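Local structure of epoxide hydrolase (Aspergillus niger, 3G02) at residues H116-S121 / G279-Q284; E243-D248 / D349-P354; Y250-E255 / H313-W318; V266-P271 / S307-I312. The protein probably hydrolyses epoxides to vicinal diols, in an enantioselective form that was generated by directed evolution. The protein carries 9 engineered substitutions. All blocks are in the same frame, centred on the assembly; numbering follows the deposited sequence.

Contact 1: residues H116-S121 / G279-Q284; sequences HGWPGS and GEKYLQ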
loop_
_atom_site.group_PDB
_atom_site.type_symbol
_atom_site.label_atom_id
_atom_site.label_comp_id
_atom_site.label_asym_id
_atom_site.label_seq_id
_atom_site.Cartn_x
_atom_site.Cartn_y
_atom_site.Cartn_z
ATOM N N HIS A 116 -1.340 -6.034 22.469
ATOM C CA HIS A 116 -1.760 -6.293 21.099
ATOM C C HIS A 116 -0.846 -5.596 20.084
ATOM O O HIS A 116 0.078 -4.863 20.446
ATOM C CB HIS A 116 -3.222 -5.846 20.923
ATOM C CG HIS A 116 -3.397 -4.365 20.769
ATOM N ND1 HIS A 116 -3.812 -3.542 21.796
ATOM C CD2 HIS A 116 -3.216 -3.562 19.695
ATOM C CE1 HIS A 116 -3.873 -2.293 21.358
ATOM N NE2 HIS A 116 -3.512 -2.280 20.087
ATOM N N GLY A 117 -1.121 -5.829 18.804
ATOM C CA GLY A 117 -0.454 -5.117 17.719
ATOM C C GLY A 117 -1.470 -4.691 16.673
ATOM O O GLY A 117 -2.638 -4.419 16.992
ATOM N N TRP A 118 -1.022 -4.633 15.420
ATOM C CA TRP A 118 -1.865 -4.208 14.305
ATOM C C TRP A 118 -2.119 -5.417 13.409
ATOM O O TRP A 118 -1.182 -6.154 13.116
ATOM C CB TRP A 118 -1.153 -3.106 13.503
ATOM C CG TRP A 118 -2.022 -2.519 12.421
ATOM C CD1 TRP A 118 -2.738 -1.355 12.486
ATOM C CD2 TRP A 118 -2.283 -3.078 11.123
ATOM N NE1 TRP A 118 -3.433 -1.158 11.314
ATOM C CE2 TRP A 118 -3.169 -2.200 10.461
ATOM C CE3 TRP A 118 -1.852 -4.237 10.457
ATOM C CZ2 TRP A 118 -3.643 -2.450 9.169
ATOM C CZ3 TRP A 118 -2.316 -4.483 9.169
ATOM C CH2 TRP A 118 -3.203 -3.592 8.539
ATOM N N PRO A 119 -3.364 -5.602 12.913
ATOM C CA PRO A 119 -4.568 -4.789 13.055
ATOM C C PRO A 119 -5.446 -5.254 14.206
ATOM O O PRO A 119 -6.677 -5.287 14.084
ATOM C CB PRO A 119 -5.281 -5.029 11.729
ATOM C CG PRO A 119 -4.983 -6.479 11.428
ATOM C CD PRO A 119 -3.608 -6.763 12.030
ATOM N N GLY A 120 -4.812 -5.600 15.319
ATOM C CA GLY A 120 -5.530 -6.055 16.495
ATOM C C GLY A 120 -5.927 -4.957 17.461
ATOM O O GLY A 120 -5.938 -3.766 17.126
ATOM N N SER A 121 -6.262 -5.374 18.677
ATOM C CA SER A 121 -6.733 -4.466 19.714
ATOM C C SER A 121 -6.883 -5.239 21.015
ATOM O O SER A 121 -6.673 -6.452 21.060
ATOM C CB SER A 121 -8.088 -3.864 19.334
ATOM O OG SER A 121 -9.097 -4.856 19.400
ATOM N N GLY A 279 -9.063 -6.773 6.172
ATOM C CA GLY A 279 -9.647 -8.094 5.963
ATOM C C GLY A 279 -8.689 -9.056 5.292
ATOM O O GLY A 279 -8.661 -10.237 5.626
ATOM N N GLU A 280 -7.888 -8.555 4.351
ATOM C CA GLU A 280 -6.886 -9.404 3.701
ATOM C C GLU A 280 -6.015 -10.095 4.740
ATOM O O GLU A 280 -5.693 -11.276 4.604
ATOM C CB GLU A 280 -5.999 -8.606 2.755
ATOM C CG GLU A 280 -5.070 -9.497 1.936
ATOM C CD GLU A 280 -3.877 -8.745 1.408
ATOM O OE1 GLU A 280 -4.070 -7.821 0.593
ATOM O OE2 GLU A 280 -2.737 -9.085 1.802
ATOM N N LYS A 281 -5.647 -9.355 5.779
ATOM C CA LYS A 281 -4.761 -9.889 6.810
ATOM C C LYS A 281 -5.472 -10.860 7.746
ATOM O O LYS A 281 -4.905 -11.878 8.131
ATOM C CB LYS A 281 -4.062 -8.757 7.573
ATOM C CG LYS A 281 -3.318 -7.750 6.669
ATOM C CD LYS A 281 -2.523 -8.427 5.538
ATOM C CE LYS A 281 -1.678 -7.418 4.767
ATOM N NZ LYS A 281 -0.972 -8.040 3.601
ATOM N N TYR A 282 -6.724 -10.568 8.092
ATOM C CA TYR A 282 -7.501 -11.539 8.861
ATOM C C TYR A 282 -7.744 -12.834 8.088
ATOM O O TYR A 282 -7.939 -13.887 8.697
ATOM C CB TYR A 282 -8.817 -10.942 9.359
ATOM C CG TYR A 282 -8.658 -10.096 10.601
ATOM C CD1 TYR A 282 -8.405 -10.683 11.845
ATOM C CD2 TYR A 282 -8.759 -8.707 10.537
ATOM C CE1 TYR A 282 -8.254 -9.907 12.992
ATOM C CE2 TYR A 282 -8.613 -7.924 11.680
ATOM C CZ TYR A 282 -8.363 -8.524 12.899
ATOM O OH TYR A 282 -8.212 -7.753 14.035
ATOM N N LEU A 283 -7.719 -12.765 6.758
ATOM C CA LEU A 283 -7.838 -13.967 5.937
ATOM C C LEU A 283 -6.521 -14.728 5.810
ATOM O O LEU A 283 -6.489 -15.955 5.930
ATOM C CB LEU A 283 -8.355 -13.610 4.541
ATOM C CG LEU A 283 -9.810 -13.164 4.421
ATOM C CD1 LEU A 283 -10.079 -12.711 2.996
ATOM C CD2 LEU A 283 -10.777 -14.274 4.827
ATOM N N GLN A 284 -5.434 -14.006 5.555
ATOM C CA GLN A 284 -4.162 -14.649 5.208
ATOM C C GLN A 284 -3.319 -15.075 6.399
ATOM O O GLN A 284 -2.492 -15.982 6.281
ATOM C CB GLN A 284 -3.323 -13.736 4.311
ATOM C CG GLN A 284 -3.942 -13.458 2.947
ATOM C CD GLN A 284 -2.973 -12.799 1.983
ATOM O OE1 GLN A 284 -1.849 -12.442 2.350
ATOM N NE2 GLN A 284 -3.401 -12.643 0.740
#
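Loop 116-121 turns Pro-119, joined to Trp-118 by a cis peptide bond, toward Tyr-282 on helix 271-284, the two backbones coming nearest where the CA atoms of Pro-119 and Lys-281 lie 8.1 Å apart. The side chains of Pro-119 and Tyr-282 run past each other in opposite directions, with CG of the proline 3.9 Å from CE2 of the tyrosine. Tyr-282 has CG beside its backbone N (chi1 -80°), which sends the phenol ring across to the loop, its OH ending 2.9 Å from the carbonyl O of Pro-119. One residue earlier on the helix, CG of Lys-281 approaches CZ3 of Trp-118 obliquely at 4.2 Å. The lysine then bends away, its NZ forming a 2.7 Å salt bridge with Glu-280 OE2 from above the carboxylate plane. Arg-259 of the second subunit shares that carboxylate. Within the loop, Pro-119 CB sits over one face of the Trp-118 indole. The amide N of Trp-118 bonds Asp-193, the predicted nucleophile. The sequence and cis-proline match the HGXP motif of epoxide hydrolases, whose loop contributes to the oxyanion hole. The loop, whose Trp-118 N-H faces the reaction centre, thus meets the helix mainly through apolar atoms.

Contact 2: residues E243-D248 / D349-P354; sequences EKFMTD and DLVPVP. Engineered in segment 349-354: Val-351 (natural residue Cys).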
loop_
_atom_site.group_PDB
_atom_site.type_symbol
_atom_site.label_atom_id
_atom_site.label_comp_id
_atom_site.label_asym_id
_atom_site.label_seq_id
_atom_site.Cartn_x
_atom_site.Cartn_y
_atom_site.Cartn_z
ATOM N N GLU A 243 10.505 -15.599 4.820
ATOM C CA GLU A 243 11.077 -14.927 3.647
ATOM C C GLU A 243 10.009 -14.511 2.633
ATOM O O GLU A 243 10.045 -13.385 2.128
ATOM C CB GLU A 243 12.137 -15.806 2.975
ATOM C CG GLU A 243 13.470 -15.873 3.715
ATOM C CD GLU A 243 14.434 -16.905 3.132
ATOM O OE1 GLU A 243 14.063 -17.622 2.178
ATOM O OE2 GLU A 243 15.570 -17.001 3.642
ATOM N N LYS A 244 9.073 -15.418 2.340
ATOM C CA LYS A 244 7.915 -15.101 1.495
ATOM C C LYS A 244 7.101 -13.951 2.088
ATOM O O LYS A 244 6.673 -13.047 1.359
ATOM C CB LYS A 244 7.021 -16.324 1.270
ATOM C CG LYS A 244 5.779 -16.003 0.438
ATOM C CD LYS A 244 4.977 -17.226 0.080
ATOM C CE LYS A 244 3.813 -16.848 -0.828
ATOM N NZ LYS A 244 3.020 -18.042 -1.216
ATOM N N PHE A 245 6.890 -13.973 3.402
ATOM C CA PHE A 245 6.178 -12.874 4.046
ATOM C C PHE A 245 6.916 -11.548 3.876
ATOM O O PHE A 245 6.302 -10.517 3.597
ATOM C CB PHE A 245 5.932 -13.141 5.532
ATOM C CG PHE A 245 5.271 -11.989 6.240
ATOM C CD1 PHE A 245 3.895 -11.786 6.129
ATOM C CD2 PHE A 245 6.025 -11.089 6.981
ATOM C CE1 PHE A 245 3.283 -10.710 6.765
ATOM C CE2 PHE A 245 5.419 -10.007 7.626
ATOM C CZ PHE A 245 4.049 -9.819 7.510
ATOM N N MET A 246 8.233 -11.572 4.049
ATOM C CA MET A 246 9.013 -10.340 3.986
ATOM C C MET A 246 9.150 -9.768 2.566
ATOM O O MET A 246 9.530 -8.607 2.408
ATOM C CB MET A 246 10.386 -10.529 4.645
ATOM C CG MET A 246 10.336 -10.766 6.156
ATOM S SD MET A 246 9.469 -9.492 7.102
ATOM C CE MET A 246 10.494 -8.061 6.784
ATOM N N THR A 247 8.827 -10.568 1.548
ATOM C CA THR A 247 9.016 -10.165 0.138
ATOM C C THR A 247 7.739 -10.095 -0.698
ATOM O O THR A 247 7.650 -9.282 -1.628
ATOM C CB THR A 247 9.962 -11.104 -0.608
ATOM O OG1 THR A 247 9.449 -12.440 -0.551
ATOM C CG2 THR A 247 11.369 -11.047 -0.017
ATOM N N ASP A 248 6.786 -10.972 -0.407
ATOM C CA ASP A 248 5.489 -10.949 -1.076
ATOM C C ASP A 248 4.392 -10.439 -0.147
ATOM O O ASP A 248 3.358 -9.975 -0.612
ATOM C CB ASP A 248 5.117 -12.342 -1.598
ATOM C CG ASP A 248 3.781 -12.356 -2.330
ATOM O OD1 ASP A 248 3.705 -11.787 -3.440
ATOM O OD2 ASP A 248 2.815 -12.928 -1.791
ATOM N N ASP A 349 2.376 -18.455 12.025
ATOM C CA ASP A 349 2.651 -17.047 12.268
ATOM C C ASP A 349 3.432 -16.474 11.078
ATOM O O ASP A 349 3.871 -17.217 10.199
ATOM C CB ASP A 349 3.425 -16.871 13.571
ATOM C CG ASP A 349 3.114 -15.556 14.266
ATOM O OD1 ASP A 349 2.721 -14.577 13.591
ATOM O OD2 ASP A 349 3.273 -15.491 15.498
ATOM N N LEU A 350 3.597 -15.155 11.056
ATOM C CA LEU A 350 4.112 -14.451 9.878
ATOM C C LEU A 350 5.581 -14.721 9.597
ATOM O O LEU A 350 5.976 -14.907 8.446
ATOM C CB LEU A 350 3.894 -12.938 10.019
ATOM C CG LEU A 350 2.481 -12.495 10.409
ATOM C CD1 LEU A 350 2.414 -10.984 10.544
ATOM C CD2 LEU A 350 1.477 -12.996 9.383
ATOM N N VAL A 351 6.384 -14.740 10.654
ATOM C CA VAL A 351 7.833 -14.807 10.516
ATOM C C VAL A 351 8.371 -15.837 11.514
ATOM O O VAL A 351 9.000 -15.481 12.514
ATOM C CB VAL A 351 8.475 -13.405 10.676
ATOM C CG1 VAL A 351 8.207 -12.559 9.435
ATOM C CG2 VAL A 351 7.939 -12.683 11.912
ATOM N N PRO A 352 8.098 -17.129 11.247
ATOM C CA PRO A 352 8.324 -18.180 12.239
ATOM C C PRO A 352 9.789 -18.591 12.383
ATOM O O PRO A 352 10.189 -19.680 11.954
ATOM C CB PRO A 352 7.437 -19.332 11.749
ATOM C CG PRO A 352 7.251 -19.101 10.291
ATOM C CD PRO A 352 7.550 -17.661 9.984
ATOM N N VAL A 353 10.567 -17.705 13.001
ATOM C CA VAL A 353 11.976 -17.948 13.304
ATOM C C VAL A 353 12.096 -19.031 14.382
ATOM O O VAL A 353 11.226 -19.135 15.250
ATOM C CB VAL A 353 12.719 -16.645 13.732
ATOM C CG1 VAL A 353 12.855 -15.700 12.550
ATOM C CG2 VAL A 353 12.019 -15.949 14.895
ATOM N N PRO A 354 13.159 -19.857 14.312
ATOM C CA PRO A 354 13.288 -21.007 15.205
ATOM C C PRO A 354 13.798 -20.650 16.603
ATOM O O PRO A 354 14.318 -19.553 16.817
ATOM C CB PRO A 354 14.318 -21.876 14.484
ATOM C CG PRO A 354 15.196 -20.899 13.802
ATOM C CD PRO A 354 14.295 -19.765 13.376
#
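One face of the Phe-245 ring is covered by Leu-350, whose CB stands almost exactly over the ring centre, 3.8 Å from the centroid and only 4° off the normal, a CH-pi contact. Beyond CB the leucine continues toward the far end of the ring, where CD1 reaches CZ at 3.6 Å. Val-351, an engineered residue that is Cys in the natural protein, comes in obliquely through CG1, 3.6 Å from CD2 of the phenylalanine. The same methyl lies 4.1 Å from SD of Met-246, whose chain folds back at both chi2 and chi3. At the base of the ring, CB of Phe-245 rests on the carbonyl O of Leu-350 at 3.4 Å. With CG anti to the backbone N (chi1 177°), Phe-245 leans from helix 233-248 toward the loop.

Polar groups within and next to the loop hold its shape. The N-H of Leu-350 donates to Asp-349 OD1 at 2.7 Å, meeting the oxygen on its anti side and 22° out of the carboxylate plane; the same OD1 also receives ND1 of His-375, the predicted active-site histidine. Two donors therefore restrict the rotation of this carboxylate. Further along, Pro-352 is the centre of an inverse gamma turn closed by Val-353 N and Val-351 O, 2.8 Å apart, and Pro-354 takes the N-cap position of helix 355-358. An aspartate after strand 340-345 that holds the active-site histidine is typical of the acid loop of an alpha/beta-hydrolase catalytic triad, and Asp-349 probably fills that role.

Contact 3: residues Y250-E255 / H313-W318; sequences YAYAME and HTYREW. Engineered in segment 250-255: Tyr-250 (natural residue Leu). Engineered in segment 313-318: Trp-318 (natural residue Thr). With FMT (formic acid), chain C.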
loop_
_atom_site.group_PDB
_atom_site.type_symbol
_atom_site.label_atom_id
_atom_site.label_comp_id
_atom_site.label_asym_id
_atom_site.label_seq_id
_atom_site.Cartn_x
_atom_site.Cartn_y
_atom_site.Cartn_z
ATOM N N TYR A 250 4.705 -8.107 2.531
ATOM C CA TYR A 250 5.126 -7.001 3.390
ATOM C C TYR A 250 4.827 -5.611 2.841
ATOM O O TYR A 250 5.134 -4.609 3.486
ATOM C CB TYR A 250 6.631 -7.129 3.675
ATOM C CG TYR A 250 7.091 -6.555 4.990
ATOM C CD1 TYR A 250 6.575 -7.020 6.197
ATOM C CD2 TYR A 250 8.069 -5.564 5.027
ATOM C CE1 TYR A 250 7.014 -6.501 7.415
ATOM C CE2 TYR A 250 8.512 -5.043 6.230
ATOM C CZ TYR A 250 7.981 -5.513 7.418
ATOM O OH TYR A 250 8.434 -4.992 8.611
ATOM N N ALA A 251 4.229 -5.541 1.653
ATOM C CA ALA A 251 3.997 -4.242 1.025
ATOM C C ALA A 251 3.141 -3.328 1.894
ATOM O O ALA A 251 3.414 -2.130 1.968
ATOM C CB ALA A 251 3.368 -4.411 -0.340
ATOM N N TYR A 252 2.120 -3.885 2.555
ATOM C CA TYR A 252 1.246 -3.083 3.416
ATOM C C TYR A 252 2.072 -2.344 4.479
ATOM O O TYR A 252 1.844 -1.159 4.740
ATOM C CB TYR A 252 0.165 -3.962 4.079
ATOM C CG TYR A 252 0.729 -4.749 5.224
ATOM C CD1 TYR A 252 1.546 -5.858 4.990
ATOM C CD2 TYR A 252 0.509 -4.353 6.540
ATOM C CE1 TYR A 252 2.126 -6.546 6.037
ATOM C CE2 TYR A 252 1.077 -5.035 7.590
ATOM C CZ TYR A 252 1.887 -6.137 7.332
ATOM O OH TYR A 252 2.474 -6.824 8.370
ATOM N N ALA A 253 3.050 -3.048 5.055
ATOM C CA ALA A 253 3.877 -2.529 6.139
ATOM C C ALA A 253 4.788 -1.432 5.613
ATOM O O ALA A 253 5.000 -0.414 6.276
ATOM C CB ALA A 253 4.709 -3.657 6.755
ATOM N N MET A 254 5.315 -1.637 4.409
ATOM C CA MET A 254 6.146 -0.617 3.773
ATOM C C MET A 254 5.364 0.665 3.499
ATOM O O MET A 254 5.901 1.764 3.626
ATOM C CB MET A 254 6.755 -1.162 2.490
ATOM C CG MET A 254 7.746 -2.290 2.748
ATOM S SD MET A 254 9.169 -1.879 3.771
ATOM C CE MET A 254 9.832 -0.423 2.967
ATOM N N GLU A 255 4.091 0.519 3.140
ATOM C CA GLU A 255 3.229 1.681 2.931
ATOM C C GLU A 255 2.931 2.381 4.257
ATOM O O GLU A 255 3.012 3.607 4.341
ATOM C CB GLU A 255 1.948 1.277 2.193
ATOM C CG GLU A 255 0.991 2.439 1.895
ATOM C CD GLU A 255 1.500 3.437 0.861
ATOM O OE1 GLU A 255 2.531 3.189 0.197
ATOM O OE2 GLU A 255 0.849 4.500 0.710
ATOM N N HIS A 313 1.577 4.775 13.376
ATOM C CA HIS A 313 2.752 5.616 13.645
ATOM C C HIS A 313 4.022 4.817 13.917
ATOM O O HIS A 313 5.119 5.255 13.573
ATOM C CB HIS A 313 2.486 6.617 14.788
ATOM C CG HIS A 313 2.256 5.982 16.129
ATOM N ND1 HIS A 313 1.019 5.522 16.534
ATOM C CD2 HIS A 313 3.096 5.761 17.169
ATOM C CE1 HIS A 313 1.114 5.029 17.757
ATOM N NE2 HIS A 313 2.363 5.164 18.166
ATOM N N THR A 314 3.869 3.643 14.521
ATOM C CA THR A 314 5.018 2.838 14.912
ATOM C C THR A 314 5.738 2.195 13.735
ATOM O O THR A 314 6.903 1.828 13.857
ATOM C CB THR A 314 4.617 1.714 15.872
ATOM O OG1 THR A 314 3.518 0.999 15.306
ATOM C CG2 THR A 314 4.211 2.290 17.226
ATOM N N TYR A 315 5.056 2.053 12.601
ATOM C CA TYR A 315 5.644 1.322 11.480
ATOM C C TYR A 315 6.951 1.909 10.959
ATOM O O TYR A 315 7.847 1.167 10.576
ATOM C CB TYR A 315 4.638 1.155 10.341
ATOM C CG TYR A 315 3.698 0.001 10.568
ATOM C CD1 TYR A 315 2.596 0.136 11.411
ATOM C CD2 TYR A 315 3.916 -1.233 9.953
ATOM C CE1 TYR A 315 1.728 -0.929 11.627
ATOM C CE2 TYR A 315 3.059 -2.304 10.164
ATOM C CZ TYR A 315 1.969 -2.144 11.004
ATOM O OH TYR A 315 1.107 -3.195 11.222
ATOM N N ARG A 316 7.067 3.233 10.956
ATOM C CA ARG A 316 8.300 3.861 10.470
ATOM C C ARG A 316 9.516 3.524 11.339
ATOM O O ARG A 316 10.650 3.645 10.880
ATOM C CB ARG A 316 8.135 5.369 10.288
ATOM C CG ARG A 316 7.649 6.120 11.508
ATOM C CD ARG A 316 7.414 7.555 11.122
ATOM N NE ARG A 316 6.760 8.356 12.152
ATOM C CZ ARG A 316 5.443 8.496 12.281
ATOM N NH1 ARG A 316 4.613 7.855 11.465
ATOM N NH2 ARG A 316 4.953 9.271 13.237
ATOM N N GLU A 317 9.270 3.086 12.574
ATOM C CA GLU A 317 10.334 2.565 13.443
ATOM C C GLU A 317 10.376 1.035 13.466
ATOM O O GLU A 317 11.448 0.441 13.606
ATOM C CB GLU A 317 10.175 3.084 14.871
ATOM C CG GLU A 317 10.387 4.578 15.027
ATOM C CD GLU A 317 10.596 4.996 16.471
ATOM O OE1 GLU A 317 10.327 4.177 17.377
ATOM O OE2 GLU A 317 11.033 6.147 16.691
ATOM N N TRP A 318 9.214 0.398 13.340
ATOM C CA TRP A 318 9.112 -1.058 13.492
ATOM C C TRP A 318 9.611 -1.846 12.277
ATOM O O TRP A 318 10.211 -2.911 12.436
ATOM C CB TRP A 318 7.672 -1.451 13.847
ATOM C CG TRP A 318 7.475 -2.894 14.252
ATOM C CD1 TRP A 318 8.051 -3.544 15.313
ATOM C CD2 TRP A 318 6.615 -3.848 13.619
ATOM N NE1 TRP A 318 7.610 -4.845 15.368
ATOM C CE2 TRP A 318 6.730 -5.058 14.341
ATOM C CE3 TRP A 318 5.762 -3.800 12.506
ATOM C CZ2 TRP A 318 6.022 -6.211 13.986
ATOM C CZ3 TRP A 318 5.064 -4.947 12.153
ATOM C CH2 TRP A 318 5.198 -6.137 12.895
HETATM C C FMT C . 1.820 -6.172 11.738
HETATM O O1 FMT C . 2.097 -7.362 11.841
HETATM O O2 FMT C . 1.910 -5.569 10.667
#
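Tyr-252 and Tyr-315 converge on one oxygen of a bound formic acid, probably from the crystallisation liquor: their OH groups donate to its O2 at 2.7 Å and 2.6 Å. The two side chains cross at about a right angle, and O2 lies at the edge of both rings. Trp-318, an engineered residue (Thr in the natural protein), approaches the ligand obliquely, its CZ3 3.5 Å from the formyl carbon.

Ala-253 touches both phenols. Its CB meets CE2 of Tyr-315 at 4.0 Å and stands over the centre of one face of the Tyr-252 ring. This fold-over follows from the position of CG in Tyr-252, between backbone N and carbonyl carbon (chi1 77°). The ring of engineered Tyr-250 (natural Leu) rests on the same methyl. Behind Tyr-315, the carbonyl O of Thr-314 accepts from the N of both Glu-317 and Trp-318, within the turn that carries Tyr-315. The ring of His-256 meets both tyrosines edge-to-face.

Tyr-315 is a predicted proton donor, and a pair of cap tyrosines gripping one oxygen is characteristic of epoxide hydrolases; formic acid O2 probably marks the site of the epoxide oxygen.

Contact 4: residues V266-P271 / S307-I312; sequences VLSSSP and SFPRAI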
loop_
_atom_site.group_PDB
_atom_site.type_symbol
_atom_site.label_atom_id
_atom_site.label_comp_id
_atom_site.label_asym_id
_atom_site.label_seq_id
_atom_site.Cartn_x
_atom_site.Cartn_y
_atom_site.Cartn_z
ATOM N N VAL A 266 -6.519 7.213 2.678
ATOM C CA VAL A 266 -7.110 6.210 1.794
ATOM C C VAL A 266 -8.104 5.295 2.540
ATOM O O VAL A 266 -9.248 5.126 2.116
ATOM C CB VAL A 266 -6.003 5.385 1.075
ATOM C CG1 VAL A 266 -6.566 4.127 0.423
ATOM C CG2 VAL A 266 -5.297 6.247 0.044
ATOM N N LEU A 267 -7.674 4.710 3.653
ATOM C CA LEU A 267 -8.532 3.765 4.378
ATOM C C LEU A 267 -9.618 4.423 5.227
ATOM O O LEU A 267 -10.619 3.781 5.568
ATOM C CB LEU A 267 -7.691 2.808 5.226
ATOM C CG LEU A 267 -6.635 2.006 4.461
ATOM C CD1 LEU A 267 -6.060 0.992 5.394
ATOM C CD2 LEU A 267 -7.192 1.327 3.210
ATOM N N SER A 268 -9.428 5.700 5.553
ATOM C CA SER A 268 -10.450 6.464 6.264
ATOM C C SER A 268 -11.600 6.880 5.358
ATOM O O SER A 268 -12.684 7.203 5.852
ATOM C CB SER A 268 -9.835 7.709 6.890
ATOM O OG SER A 268 -8.913 7.358 7.906
ATOM N N SER A 269 -11.374 6.872 4.047
ATOM C CA SER A 269 -12.353 7.411 3.098
ATOM C C SER A 269 -13.626 6.579 2.995
ATOM O O SER A 269 -14.714 7.126 2.799
ATOM C CB SER A 269 -11.720 7.594 1.716
ATOM O OG SER A 269 -11.449 6.350 1.104
ATOM N N SER A 270 -13.479 5.265 3.125
ATOM C CA SER A 270 -14.578 4.325 2.935
ATOM C C SER A 270 -14.378 3.107 3.825
ATOM O O SER A 270 -13.260 2.590 3.931
ATOM C CB SER A 270 -14.651 3.874 1.475
ATOM O OG SER A 270 -15.433 2.697 1.337
ATOM N N PRO A 271 -15.462 2.628 4.462
ATOM C CA PRO A 271 -15.347 1.428 5.293
ATOM C C PRO A 271 -14.985 0.181 4.486
ATOM O O PRO A 271 -14.412 -0.760 5.032
ATOM C CB PRO A 271 -16.744 1.299 5.921
ATOM C CG PRO A 271 -17.649 2.035 4.980
ATOM C CD PRO A 271 -16.835 3.175 4.462
ATOM N N SER A 307 -9.159 4.287 14.147
ATOM C CA SER A 307 -7.917 3.656 14.594
ATOM C C SER A 307 -6.817 3.687 13.550
ATOM O O SER A 307 -5.676 4.026 13.867
ATOM C CB SER A 307 -8.165 2.203 14.993
ATOM O OG SER A 307 -8.863 2.117 16.219
ATOM N N PHE A 308 -7.150 3.334 12.309
ATOM C CA PHE A 308 -6.103 3.064 11.339
ATOM C C PHE A 308 -5.090 4.208 11.153
ATOM O O PHE A 308 -3.884 3.969 11.256
ATOM C CB PHE A 308 -6.627 2.596 9.976
ATOM C CG PHE A 308 -5.520 2.353 9.006
ATOM C CD1 PHE A 308 -4.861 1.126 8.990
ATOM C CD2 PHE A 308 -5.066 3.379 8.184
ATOM C CE1 PHE A 308 -3.793 0.909 8.133
ATOM C CE2 PHE A 308 -3.993 3.174 7.324
ATOM C CZ PHE A 308 -3.360 1.938 7.294
ATOM N N PRO A 309 -5.565 5.436 10.847
ATOM C CA PRO A 309 -4.579 6.493 10.605
ATOM C C PRO A 309 -3.720 6.857 11.819
ATOM O O PRO A 309 -2.634 7.421 11.648
ATOM C CB PRO A 309 -5.442 7.688 10.180
ATOM C CG PRO A 309 -6.790 7.406 10.758
ATOM C CD PRO A 309 -6.947 5.922 10.652
ATOM N N ARG A 310 -4.202 6.536 13.019
ATOM C CA ARG A 310 -3.502 6.868 14.262
ATOM C C ARG A 310 -2.572 5.755 14.734
ATOM O O ARG A 310 -1.538 6.013 15.351
ATOM C CB ARG A 310 -4.518 7.176 15.368
ATOM C CG ARG A 310 -5.547 8.238 14.996
ATOM C CD ARG A 310 -6.447 8.597 16.172
ATOM N NE ARG A 310 -7.344 7.504 16.564
ATOM C CZ ARG A 310 -7.343 6.905 17.756
ATOM N NH1 ARG A 310 -6.470 7.256 18.700
ATOM N NH2 ARG A 310 -8.220 5.939 18.003
ATOM N N ALA A 311 -2.947 4.511 14.446
ATOM C CA ALA A 311 -2.256 3.346 14.990
ATOM C C ALA A 311 -0.949 3.039 14.275
ATOM O O ALA A 311 -0.060 2.394 14.837
ATOM C CB ALA A 311 -3.172 2.141 14.926
ATOM N N ILE A 312 -0.833 3.485 13.030
ATOM C CA ILE A 312 0.293 3.055 12.202
ATOM C C ILE A 312 1.588 3.846 12.418
ATOM O O ILE A 312 2.592 3.577 11.761
ATOM C CB ILE A 312 -0.091 2.979 10.704
ATOM C CG1 ILE A 312 -0.557 4.346 10.179
ATOM C CG2 ILE A 312 -1.164 1.894 10.491
ATOM C CD1 ILE A 312 -0.724 4.390 8.675
#
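Leu-267 drives its CD1 methyl into the middle of the Phe-308 ring, 3.4 Å from the centroid and 10° off the normal, a CH-pi contact. Phe-308 has CG anti to its backbone N (chi1 179°), which swings the ring out from helix 307-311 toward helix 260-268; Leu-267 has CG beside its own N (chi1 -57°) and then extends to CD1, so that this branch advances on the face while CB and CG pass above CD2 and CE2. The opposite face receives CG2 of Ile-312, nearer the rim, leaving the ring sandwiched between two aliphatic groups. His-256 adds an edge-to-face neighbour.

One residue on, Ser-268 lies against the pyrrolidine of Pro-309, with OG 3.6 Å from CG. That approach is non-polar, since the hydroxyl is bonded to Gly-264 O of its own helix. Ser-269 OG likewise bonds within its own segment, donating to Val-266 O at 2.7 Å, and Ser-270 OG caps the next helix at Ile-272 N. Ser-269 meets the second subunit through backbone hydrogen bonds. The contact is thus mainly apolar, Ser-268 OG lying against the proline ring without a polar partner across it, and the buried phenyl ring has aliphatic carbon on both faces, contacts consistent with dispersion.

Overall arrangement
Along the chain, contact 4 is nested inside contact 3 and contact 3 inside contact 2, whereas contact 1 crosses all three, tying the loop after strand 110-115 to helix 271-284. The helices from 233-248 to 315-318 are inserted between sheet strands 209-214 and 340-345, forming the cap of the alpha/beta-hydrolase fold. Contacts 1 and 2 join that cap to loops of the sheet domain; contacts 3 and 4 hold its helices together. Centres lie about 13 to 15 Å apart, except contacts 2 and 4, about 25 Å. Trp-118 joins contact 1 to contacts 3 and 4, and Phe-245 contact 2 to contact 3, so cap and core close over one probable active site; all four touch the second subunit.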